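Local atomic coordinates of aminopentol aminotransferase (PDB entry 6HBS), a protein that transfers the amino group of hydrolysed fumonisin B1 (aminopentol) to pyruvate, using pyridoxal 5'-phosphate as cofactor in the bacterial degradation of the mycotoxin. Residues 120-132 and 268-282. Residues are numbered along the deposited sequence; the frame is centred on the assembly and turned at random.
Sequences DATSTAMVLARAH and ALLGSNKARDAARDI
Leu128 pushes its forked end between strand 268-271 and helix 276-281 with the 3-10 turn that Ala275 closes just before it; five of the nine apolar side-chain pairs involve it. With CG anti to the backbone N (chi1 -164°), Leu128 CD1 lies 3.7 Å from Ala279 CB and also touches Leu269 CD2, while CD2 meets the methyls of Ala275 and Ala278. Cut back to an alanine, Leu128 would lose both branches, which would probably leave a gap between Leu269 and the methyls of Ala275, Ala278 and Ala279. Nearer the start of helix 120-132, Leu269 splits its methyls, CD2 against Thr124 CG2 at 3.7 Å and CD1 against Ala125 CB. Ile282, just past its helix, lays CG2 on Val127 CG1 at 3.6 Å and on Ala131 CB; its side chain and that of Thr124 cross at about a right angle, CD1 meeting CG2.

Polar contact is confined to the His132 end. One water, in the plane of the imidazole at its edge, sits 2.8 Å from His132 ND1, donates to Lys274 O and accepts from Ala278 N at 3.0 Å. His132 CE1 also approaches Lys274 O edge-on at 3.1 Å, whereas the Lys274 amine turns to Asp252 in a salt bridge.

The side chain of Ala121 is about 8 Å from the bound PLP. Helix 120-132, its N-to-C direction 39° from that of strand 268-271, packs on a face of the seven-stranded mixed sheet of the large PLP-binding domain, the fold-type I arrangement of class-III aminotransferases.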
# COMPACT_ATOMS: atom_id res chain seq x y z
N ASP A 120 -2.98 5.33 2.66
CA ASP A 120 -1.78 5.54 3.48
C ASP A 120 -1.56 7.05 3.69
O ASP A 120 -1.23 7.47 4.82
CB ASP A 120 -0.52 4.94 2.82
CG ASP A 120 -0.53 3.45 2.50
OD1 ASP A 120 -1.40 2.72 3.02
OD2 ASP A 120 0.36 3.01 1.70
N ALA A 121 -1.71 7.84 2.62
CA ALA A 121 -1.46 9.28 2.68
C ALA A 121 -2.55 9.96 3.52
O ALA A 121 -2.26 10.82 4.30
CB ALA A 121 -1.36 9.90 1.31
N THR A 122 -3.81 9.56 3.36
CA THR A 122 -4.89 10.24 4.12
C THR A 122 -4.81 9.87 5.61
O THR A 122 -5.04 10.73 6.46
CB THR A 122 -6.27 9.97 3.52
OG1 THR A 122 -6.54 8.57 3.55
CG2 THR A 122 -6.39 10.52 2.11
N SER A 123 -4.49 8.61 5.91
CA SER A 123 -4.33 8.13 7.27
C SER A 123 -3.14 8.82 7.94
O SER A 123 -3.24 9.23 9.10
CB SER A 123 -4.18 6.64 7.30
OG SER A 123 -5.43 6.03 7.12
N THR A 124 -2.04 8.98 7.19
CA THR A 124 -0.86 9.69 7.67
C THR A 124 -1.24 11.15 7.98
O THR A 124 -0.82 11.68 9.03
CB THR A 124 0.33 9.60 6.70
OG1 THR A 124 0.67 8.22 6.49
CG2 THR A 124 1.54 10.32 7.24
N ALA A 125 -2.01 11.80 7.09
CA ALA A 125 -2.43 13.18 7.31
C ALA A 125 -3.25 13.30 8.60
O ALA A 125 -3.07 14.25 9.38
CB ALA A 125 -3.22 13.68 6.11
N MET A 126 -4.12 12.31 8.84
CA MET A 126 -5.02 12.29 10.04
C MET A 126 -4.18 12.23 11.32
O MET A 126 -4.37 13.04 12.24
CB MET A 126 -5.96 11.09 9.97
CG MET A 126 -6.74 10.85 11.24
SD MET A 126 -7.78 9.43 11.07
CE MET A 126 -6.61 8.13 11.43
N VAL A 127 -3.22 11.29 11.37
CA VAL A 127 -2.35 11.10 12.52
C VAL A 127 -1.44 12.33 12.71
O VAL A 127 -1.32 12.83 13.84
CB VAL A 127 -1.57 9.78 12.41
CG1 VAL A 127 -0.53 9.65 13.52
CG2 VAL A 127 -2.50 8.60 12.42
N LEU A 128 -0.83 12.83 11.63
CA LEU A 128 -0.02 14.05 11.67
C LEU A 128 -0.81 15.19 12.32
O LEU A 128 -0.28 15.87 13.19
CB LEU A 128 0.41 14.43 10.25
CG LEU A 128 1.55 15.44 10.11
CD1 LEU A 128 2.17 15.32 8.71
CD2 LEU A 128 1.10 16.87 10.30
N ALA A 129 -2.05 15.42 11.87
CA ALA A 129 -2.84 16.56 12.34
C ALA A 129 -3.11 16.47 13.85
O ALA A 129 -3.03 17.49 14.54
CB ALA A 129 -4.11 16.69 11.54
N ARG A 130 -3.39 15.26 14.35
CA ARG A 130 -3.60 15.03 15.75
C ARG A 130 -2.30 15.29 16.53
O ARG A 130 -2.34 15.96 17.56
CB ARG A 130 -4.14 13.62 15.98
CG ARG A 130 -5.57 13.43 15.49
CD ARG A 130 -6.08 12.01 15.61
NE ARG A 130 -7.53 12.04 15.46
CZ ARG A 130 -8.28 11.00 15.13
NH1 ARG A 130 -7.71 9.83 14.87
NH2 ARG A 130 -9.60 11.15 15.06
N ALA A 131 -1.15 14.78 16.03
CA ALA A 131 0.16 15.08 16.63
C ALA A 131 0.46 16.58 16.67
O ALA A 131 1.01 17.07 17.67
CB ALA A 131 1.28 14.36 15.92
N HIS A 132 0.14 17.28 15.59
CA HIS A 132 0.47 18.67 15.39
C HIS A 132 -0.32 19.52 16.38
O HIS A 132 0.23 20.45 16.97
CB HIS A 132 0.16 19.12 13.97
CG HIS A 132 0.38 20.57 13.72
ND1 HIS A 132 1.61 21.09 13.40
CD2 HIS A 132 -0.47 21.62 13.71
CE1 HIS A 132 1.50 22.40 13.22
NE2 HIS A 132 0.23 22.75 13.41
N ALA A 268 1.51 9.97 -2.00
CA ALA A 268 2.31 10.97 -1.35
C ALA A 268 1.47 11.83 -0.42
O ALA A 268 0.30 12.13 -0.73
CB ALA A 268 2.97 11.88 -2.36
N LEU A 269 2.12 12.27 0.65
CA LEU A 269 1.69 13.39 1.49
C LEU A 269 2.63 14.59 1.27
O LEU A 269 3.83 14.49 1.53
CB LEU A 269 1.68 12.94 2.95
CG LEU A 269 1.16 14.01 3.93
CD1 LEU A 269 -0.25 14.40 3.56
CD2 LEU A 269 1.20 13.51 5.37
N LEU A 270 2.08 15.72 0.83
CA LEU A 270 2.81 17.00 0.63
C LEU A 270 2.42 17.96 1.75
O LEU A 270 1.24 18.03 2.10
CB LEU A 270 2.47 17.59 -0.74
CG LEU A 270 3.26 17.07 -1.95
CD1 LEU A 270 4.64 17.68 -2.04
CD2 LEU A 270 3.36 15.56 -1.93
N GLY A 271 3.39 18.64 2.36
CA GLY A 271 3.08 19.40 3.56
C GLY A 271 3.90 20.66 3.65
O GLY A 271 4.99 20.70 3.10
N SER A 272 3.33 21.69 4.29
CA SER A 272 4.03 22.93 4.53
C SER A 272 4.93 22.77 5.76
O SER A 272 4.76 21.86 6.58
CB SER A 272 3.06 24.08 4.68
OG SER A 272 2.46 24.02 5.95
N ASN A 273 5.90 23.67 5.88
CA ASN A 273 6.85 23.70 7.00
C ASN A 273 6.12 23.75 8.35
O ASN A 273 6.62 23.24 9.31
CB ASN A 273 7.85 24.84 6.82
CG ASN A 273 8.98 24.43 5.90
OD1 ASN A 273 9.33 23.25 5.85
ND2 ASN A 273 9.52 25.36 5.14
N LYS A 274 4.92 24.33 8.40
CA LYS A 274 4.17 24.42 9.66
C LYS A 274 4.01 23.02 10.28
O LYS A 274 4.06 22.87 11.52
CB LYS A 274 2.82 25.08 9.35
CG LYS A 274 1.74 24.94 10.41
CD LYS A 274 0.69 26.02 10.32
CE LYS A 274 -0.45 25.63 9.41
NZ LYS A 274 -1.29 26.79 9.02
N ALA A 275 3.83 21.99 9.43
CA ALA A 275 3.50 20.62 9.85
C ALA A 275 4.72 19.70 9.92
O ALA A 275 4.55 18.51 10.19
CB ALA A 275 2.50 20.03 8.89
N ARG A 276 5.93 20.22 9.67
CA ARG A 276 7.13 19.41 9.49
C ARG A 276 7.47 18.65 10.78
O ARG A 276 7.78 17.44 10.74
CB ARG A 276 8.30 20.27 9.01
CG ARG A 276 9.54 19.47 8.64
CD ARG A 276 10.74 20.33 8.32
NE ARG A 276 10.61 21.01 7.04
CZ ARG A 276 11.06 20.54 5.89
NH1 ARG A 276 11.67 19.36 5.85
NH2 ARG A 276 10.84 21.23 4.77
N ASP A 277 7.39 19.33 11.93
CA ASP A 277 7.78 18.70 13.20
C ASP A 277 6.88 17.51 13.52
O ASP A 277 7.37 16.49 14.00
CB ASP A 277 7.75 19.64 14.41
CG ASP A 277 8.93 20.59 14.46
OD1 ASP A 277 9.96 20.30 13.84
OD2 ASP A 277 8.79 21.63 15.12
N ALA A 278 5.57 17.67 13.29
CA ALA A 278 4.62 16.59 13.56
C ALA A 278 4.87 15.41 12.62
O ALA A 278 4.70 14.26 12.98
CB ALA A 278 3.21 17.10 13.43
N ALA A 279 5.21 15.71 11.37
CA ALA A 279 5.54 14.69 10.40
C ALA A 279 6.73 13.86 10.88
O ALA A 279 6.81 12.66 10.59
CB ALA A 279 5.86 15.34 9.08
N ARG A 280 7.68 14.49 11.57
CA ARG A 280 8.84 13.74 12.11
C ARG A 280 8.48 12.92 13.36
O ARG A 280 9.13 11.90 13.63
CB ARG A 280 9.99 14.69 12.42
CG ARG A 280 10.52 15.41 11.19
CD ARG A 280 11.50 16.49 11.59
NE ARG A 280 12.72 15.91 12.10
CZ ARG A 280 13.72 16.62 12.61
NH1 ARG A 280 13.58 17.93 12.77
NH2 ARG A 280 14.84 16.02 12.97
N ASP A 281 7.50 13.38 14.14
CA ASP A 281 7.18 12.76 15.42
C ASP A 281 6.37 11.49 15.22
O ASP A 281 6.47 10.57 16.00
CB ASP A 281 6.37 13.68 16.35
CG ASP A 281 7.13 14.86 16.95
OD1 ASP A 281 8.38 14.85 16.91
OD2 ASP A 281 6.47 15.79 17.42
N ILE A 282 5.50 11.46 14.21
CA ILE A 282 4.65 10.28 13.97
C ILE A 282 5.52 9.15 13.41
O ILE A 282 6.59 9.39 12.89
CB ILE A 282 3.47 10.60 13.03
CG1 ILE A 282 3.94 11.02 11.62
CG2 ILE A 282 2.54 11.61 13.67
CD1 ILE A 282 2.82 11.24 10.63
O HOH W 1 4.27 20.38 13.38